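Local coordinates for aldehyde reductase YahK (Escherichia coli, PDB 1UUF), which reduces a wide range of aldehydes to their alcohols as a zinc-dependent enzyme that strongly prefers NADPH over NADH, at residues A55-C60 with H82-R87; C78-E83 with G147-Q152. All coordinates share one frame; numbering follows the deposited sequence.

Contact 1 (A55-C60 with H82-R87). With ZN (zinc ion), chain C.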
loop_
_atom_site.group_PDB
_atom_site.type_symbol
_atom_site.label_atom_id
_atom_site.label_comp_id
_atom_site.label_asym_id
_atom_site.label_seq_id
_atom_site.Cartn_x
_atom_site.Cartn_y
_atom_site.Cartn_z
ATOM N N ALA A 55 -28.336 -26.257 -1.441
ATOM C CA ALA A 55 -29.432 -25.933 -0.541
ATOM C C ALA A 55 -29.695 -24.435 -0.558
ATOM O O ALA A 55 -30.842 -24.000 -0.666
ATOM C CB ALA A 55 -29.105 -26.394 0.876
ATOM N N TYR A 56 -28.628 -23.647 -0.456
ATOM C CA TYR A 56 -28.755 -22.195 -0.452
ATOM C C TYR A 56 -27.616 -21.515 -1.193
ATOM O O TYR A 56 -26.521 -22.064 -1.317
ATOM C CB TYR A 56 -28.782 -21.658 0.984
ATOM C CG TYR A 56 -29.829 -22.302 1.857
ATOM C CD1 TYR A 56 -29.512 -23.395 2.668
ATOM C CD2 TYR A 56 -31.149 -21.857 1.834
ATOM C CE1 TYR A 56 -30.489 -24.027 3.432
ATOM C CE2 TYR A 56 -32.133 -22.483 2.593
ATOM C CZ TYR A 56 -31.796 -23.568 3.386
ATOM O OH TYR A 56 -32.771 -24.206 4.118
ATOM N N CYS A 57 -27.884 -20.311 -1.685
ATOM C CA CYS A 57 -26.867 -19.538 -2.385
ATOM C C CYS A 57 -27.026 -18.063 -2.047
ATOM O O CYS A 57 -28.082 -17.476 -2.280
ATOM C CB CYS A 57 -26.966 -19.731 -3.902
ATOM S SG CYS A 57 -25.601 -18.926 -4.808
ATOM N N GLY A 58 -25.974 -17.475 -1.487
ATOM C CA GLY A 58 -26.011 -16.068 -1.140
ATOM C C GLY A 58 -25.980 -15.209 -2.390
ATOM O O GLY A 58 -25.456 -15.625 -3.423
ATOM N N VAL A 59 -26.555 -14.015 -2.304
ATOM C CA VAL A 59 -26.578 -13.106 -3.441
ATOM C C VAL A 59 -25.504 -12.043 -3.221
ATOM O O VAL A 59 -25.553 -11.279 -2.256
ATOM C CB VAL A 59 -27.964 -12.450 -3.589
ATOM C CG1 VAL A 59 -27.980 -11.524 -4.799
ATOM C CG2 VAL A 59 -29.032 -13.539 -3.736
ATOM N N CYS A 60 -24.530 -12.015 -4.127
ATOM C CA CYS A 60 -23.401 -11.089 -4.043
ATOM C C CYS A 60 -23.507 -9.977 -5.081
ATOM O O CYS A 60 -24.106 -10.162 -6.140
ATOM C CB CYS A 60 -22.091 -11.858 -4.254
ATOM S SG CYS A 60 -20.596 -10.840 -4.209
ATOM N N HIS A 82 -22.179 -17.489 -6.182
ATOM C CA HIS A 82 -20.956 -18.142 -5.744
ATOM C C HIS A 82 -20.724 -18.106 -4.235
ATOM O O HIS A 82 -19.599 -17.986 -3.764
ATOM C CB HIS A 82 -19.732 -17.621 -6.518
ATOM C CG HIS A 82 -19.507 -16.144 -6.430
ATOM N ND1 HIS A 82 -18.770 -15.459 -7.375
ATOM C CD2 HIS A 82 -19.874 -15.229 -5.502
ATOM C CE1 HIS A 82 -18.694 -14.186 -7.031
ATOM N NE2 HIS A 82 -19.355 -14.021 -5.901
ATOM N N GLU A 83 -21.825 -18.208 -3.496
ATOM C CA GLU A 83 -21.828 -18.267 -2.037
ATOM C C GLU A 83 -22.750 -19.465 -1.838
ATOM O O GLU A 83 -23.874 -19.351 -1.351
ATOM C CB GLU A 83 -22.423 -16.992 -1.429
ATOM C CG GLU A 83 -21.599 -15.739 -1.727
ATOM C CD GLU A 83 -21.995 -14.544 -0.875
ATOM O OE1 GLU A 83 -23.194 -14.408 -0.556
ATOM O OE2 GLU A 83 -21.105 -13.732 -0.538
ATOM N N ILE A 84 -22.232 -20.618 -2.250
ATOM C CA ILE A 84 -22.945 -21.894 -2.257
ATOM C C ILE A 84 -22.730 -22.861 -1.096
ATOM O O ILE A 84 -21.598 -23.129 -0.701
ATOM C CB ILE A 84 -22.581 -22.663 -3.555
ATOM C CG1 ILE A 84 -22.914 -21.802 -4.776
ATOM C CG2 ILE A 84 -23.322 -23.996 -3.624
ATOM C CD1 ILE A 84 -22.228 -22.269 -6.056
ATOM N N VAL A 85 -23.830 -23.400 -0.573
ATOM C CA VAL A 85 -23.765 -24.408 0.480
ATOM C C VAL A 85 -24.775 -25.491 0.130
ATOM O O VAL A 85 -25.835 -25.207 -0.428
ATOM C CB VAL A 85 -24.081 -23.843 1.885
ATOM C CG1 VAL A 85 -23.031 -22.820 2.270
ATOM C CG2 VAL A 85 -25.478 -23.243 1.918
ATOM N N GLY A 86 -24.437 -26.736 0.433
ATOM C CA GLY A 86 -25.343 -27.825 0.122
ATOM C C GLY A 86 -24.866 -29.138 0.700
ATOM O O GLY A 86 -24.055 -29.156 1.624
ATOM N N ARG A 87 -25.358 -30.238 0.142
ATOM C CA ARG A 87 -24.989 -31.566 0.615
ATOM C C ARG A 87 -24.405 -32.411 -0.511
ATOM O O ARG A 87 -24.876 -32.359 -1.645
ATOM C CB ARG A 87 -26.216 -32.263 1.204
ATOM C CG ARG A 87 -26.827 -31.531 2.396
ATOM C CD ARG A 87 -28.078 -32.235 2.910
ATOM N NE ARG A 87 -28.615 -31.597 4.112
ATOM C CZ ARG A 87 -29.133 -30.373 4.149
ATOM N NH1 ARG A 87 -29.594 -29.882 5.293
ATOM N NH2 ARG A 87 -29.198 -29.638 3.045
HETATM ZN ZN ZN C . -18.883 -12.461 -4.458
HETATM O O HOH W 1 -23.231 -15.256 -4.913
HETATM O O HOH W 2 -17.231 -11.266 -5.504
#
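Cys-60 and His-82 meet at the catalytic zinc of a medium-chain alcohol dehydrogenase, at the end of an antiparallel strand pair in its GroES-like domain. The zinc ion is 2.4 Å from Cys-60 SG and 2.2 Å from His-82 NE2; Cys-178 and a water complete four ligands. SG lies at the edge of the imidazole, 81° off the ring normal. His-82 CB points away from 55-60, but CG between backbone N and carbonyl carbon (chi1 57°) helps bring NE2 to the metal; the ring stacks on Tyr-134.

A second water bridges the two segments, donating to Gly-58 O and accepting from His-82 N at 2.8 Å. Glu-83 runs extended beyond CG across Gly-58, with OE1 3.3 Å from Gly-58 CA; a side chain on Gly-58 would collide with that oxygen. The carboxylate is held from outside, by a salt bridge to Arg-359 and a hydrogen bond from Ala-179 N, next to the ligand Cys-178.

Further out, Gly-58 N donates to Glu-83 O, and Val-85 N to Tyr-56 O. The pairing is interrupted by a classic beta bulge: Val-85 O accepts from both Tyr-56 N and Ala-55 N, the latter at 2.9 Å on an in-plane lone pair.

Contact 2 (C78-E83 with G147-Q152). With ZN (zinc ion), chain C.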
loop_
_atom_site.group_PDB
_atom_site.type_symbol
_atom_site.label_atom_id
_atom_site.label_comp_id
_atom_site.label_asym_id
_atom_site.label_seq_id
_atom_site.Cartn_x
_atom_site.Cartn_y
_atom_site.Cartn_z
ATOM N N CYS A 78 -25.934 -16.410 -18.588
ATOM C CA CYS A 78 -25.171 -16.178 -17.373
ATOM C C CYS A 78 -25.954 -16.623 -16.147
ATOM O O CYS A 78 -27.049 -16.126 -15.889
ATOM C CB CYS A 78 -24.820 -14.699 -17.229
ATOM S SG CYS A 78 -23.939 -14.318 -15.690
ATOM N N VAL A 79 -25.388 -17.565 -15.397
ATOM C CA VAL A 79 -26.019 -18.065 -14.182
ATOM C C VAL A 79 -25.063 -17.716 -13.049
ATOM O O VAL A 79 -24.064 -18.406 -12.834
ATOM C CB VAL A 79 -26.223 -19.591 -14.234
ATOM C CG1 VAL A 79 -26.752 -20.098 -12.889
ATOM C CG2 VAL A 79 -27.207 -19.943 -15.344
ATOM N N PRO A 80 -25.347 -16.622 -12.328
ATOM C CA PRO A 80 -24.510 -16.168 -11.215
ATOM C C PRO A 80 -24.624 -17.042 -9.973
ATOM O O PRO A 80 -25.194 -18.134 -10.007
ATOM C CB PRO A 80 -25.020 -14.750 -10.947
ATOM C CG PRO A 80 -25.751 -14.367 -12.220
ATOM C CD PRO A 80 -26.412 -15.643 -12.605
ATOM N N GLY A 81 -24.077 -16.531 -8.876
ATOM C CA GLY A 81 -24.119 -17.242 -7.613
ATOM C C GLY A 81 -22.827 -17.939 -7.250
ATOM O O GLY A 81 -22.408 -18.868 -7.933
ATOM N N HIS A 82 -22.179 -17.489 -6.182
ATOM C CA HIS A 82 -20.956 -18.142 -5.744
ATOM C C HIS A 82 -20.724 -18.106 -4.235
ATOM O O HIS A 82 -19.599 -17.986 -3.764
ATOM C CB HIS A 82 -19.732 -17.621 -6.518
ATOM C CG HIS A 82 -19.507 -16.144 -6.430
ATOM N ND1 HIS A 82 -18.770 -15.459 -7.375
ATOM C CD2 HIS A 82 -19.874 -15.229 -5.502
ATOM C CE1 HIS A 82 -18.694 -14.186 -7.031
ATOM N NE2 HIS A 82 -19.355 -14.021 -5.901
ATOM N N GLU A 83 -21.825 -18.208 -3.496
ATOM C CA GLU A 83 -21.828 -18.267 -2.037
ATOM C C GLU A 83 -22.750 -19.465 -1.838
ATOM O O GLU A 83 -23.874 -19.351 -1.351
ATOM C CB GLU A 83 -22.423 -16.992 -1.429
ATOM C CG GLU A 83 -21.599 -15.739 -1.727
ATOM C CD GLU A 83 -21.995 -14.544 -0.875
ATOM O OE1 GLU A 83 -23.194 -14.408 -0.556
ATOM O OE2 GLU A 83 -21.105 -13.732 -0.538
ATOM N N GLY A 147 -22.988 -20.697 -12.358
ATOM C CA GLY A 147 -22.975 -20.634 -10.904
ATOM C C GLY A 147 -23.988 -21.339 -10.020
ATOM O O GLY A 147 -24.661 -22.288 -10.421
ATOM N N GLY A 148 -24.087 -20.833 -8.791
ATOM C CA GLY A 148 -24.962 -21.402 -7.779
ATOM C C GLY A 148 -26.451 -21.122 -7.792
ATOM O O GLY A 148 -27.162 -21.617 -6.915
ATOM N N TYR A 149 -26.936 -20.323 -8.737
ATOM C CA TYR A 149 -28.375 -20.069 -8.819
ATOM C C TYR A 149 -28.932 -21.292 -9.537
ATOM O O TYR A 149 -29.615 -21.172 -10.557
ATOM C CB TYR A 149 -28.682 -18.834 -9.664
ATOM C CG TYR A 149 -28.353 -17.490 -9.057
ATOM C CD1 TYR A 149 -27.669 -17.375 -7.847
ATOM C CD2 TYR A 149 -28.695 -16.321 -9.732
ATOM C CE1 TYR A 149 -27.332 -16.113 -7.330
ATOM C CE2 TYR A 149 -28.367 -15.073 -9.233
ATOM C CZ TYR A 149 -27.685 -14.971 -8.036
ATOM O OH TYR A 149 -27.344 -13.720 -7.584
ATOM N N SER A 150 -28.624 -22.468 -9.007
ATOM C CA SER A 150 -29.057 -23.717 -9.614
ATOM C C SER A 150 -29.262 -24.806 -8.567
ATOM O O SER A 150 -28.941 -24.618 -7.390
ATOM C CB SER A 150 -28.012 -24.167 -10.637
ATOM O OG SER A 150 -26.732 -24.254 -10.036
ATOM N N GLN A 151 -29.789 -25.947 -9.001
ATOM C CA GLN A 151 -30.063 -27.062 -8.102
ATOM C C GLN A 151 -28.849 -27.905 -7.738
ATOM O O GLN A 151 -28.796 -28.475 -6.648
ATOM C CB GLN A 151 -31.115 -27.990 -8.711
ATOM C CG GLN A 151 -32.458 -27.357 -8.982
ATOM C CD GLN A 151 -33.446 -28.362 -9.538
ATOM O OE1 GLN A 151 -33.196 -28.989 -10.569
ATOM N NE2 GLN A 151 -34.568 -28.529 -8.852
ATOM N N GLN A 152 -27.894 -28.005 -8.659
ATOM C CA GLN A 152 -26.696 -28.811 -8.439
ATOM C C GLN A 152 -25.454 -28.201 -9.075
ATOM O O GLN A 152 -25.542 -27.379 -9.982
ATOM C CB GLN A 152 -26.893 -30.220 -9.020
ATOM C CG GLN A 152 -27.910 -31.085 -8.287
ATOM C CD GLN A 152 -28.131 -32.437 -8.955
ATOM O OE1 GLN A 152 -28.799 -33.311 -8.402
ATOM N NE2 GLN A 152 -27.577 -32.609 -10.153
HETATM ZN ZN ZN C . -18.883 -12.461 -4.458
HETATM O O HOH W 2 -17.231 -11.266 -5.504
#
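Three backbone hydrogen bonds join Val-79, Pro-80 and Gly-81 to Gly-147, Tyr-149 and Gly-148. Gly-147 N donates to Val-79 O at 2.6 Å and Tyr-149 N to Pro-80 O at 3.1 Å. Gly-148 N reaches Gly-81 O at 2.7 Å in a nearly straight bond (168° at the hydrogen), although the donor stands above the carbonyl plane. Tyr-149 is the centre of an inverse gamma turn.

The glycines make this closeness possible: a CB on Gly-147 would clash with three carbonyl oxygens, and Gly-81 has backbone angles that call for glycine. Two loops of the GroES-like domain are thus joined in the residues immediately before the zinc ligand His-82.

Aromatic and apolar contacts centre on Tyr-149, whose ring lies under the Pro-80–Gly-81 peptide. Pro-80 C stands 3.7 Å above the ring centre, and Pro-80 CB makes a CH-pi contact 25° off the normal. An alanine in place of Tyr-149 would probably leave this peptide and Pro-80 without the face they rest on, and Tyr-348 OH without its hydrogen-bond mate. At the base of the side chain, Tyr-149 CB meets Val-79 CG1 at 4.0 Å.

Segments 78-83 and 82-87 overlap along the chain, so contacts 1 and 2 share His-82 and Glu-83; their centres are 8 Å apart. In contact 2, residues 78-81 are tied to the 147-149 loop just before the zinc ligand, and in contact 1 the chain beyond it pairs with strand 49-58, which is consistent with His-82 being positioned from both flanks. The two contacts also touch directly: Ile-84 CD1 packs 3.3 Å from Gly-148 CA, and Cys-57 SG lies 3.6 Å from Gly-81 CA. Val-59 CG1 is 3.6 Å from Tyr-149 OH, which itself stays 9.1 Å from the zinc ion, and the Tyr-149 side chain comes within about 6 Å of that of Cys-60.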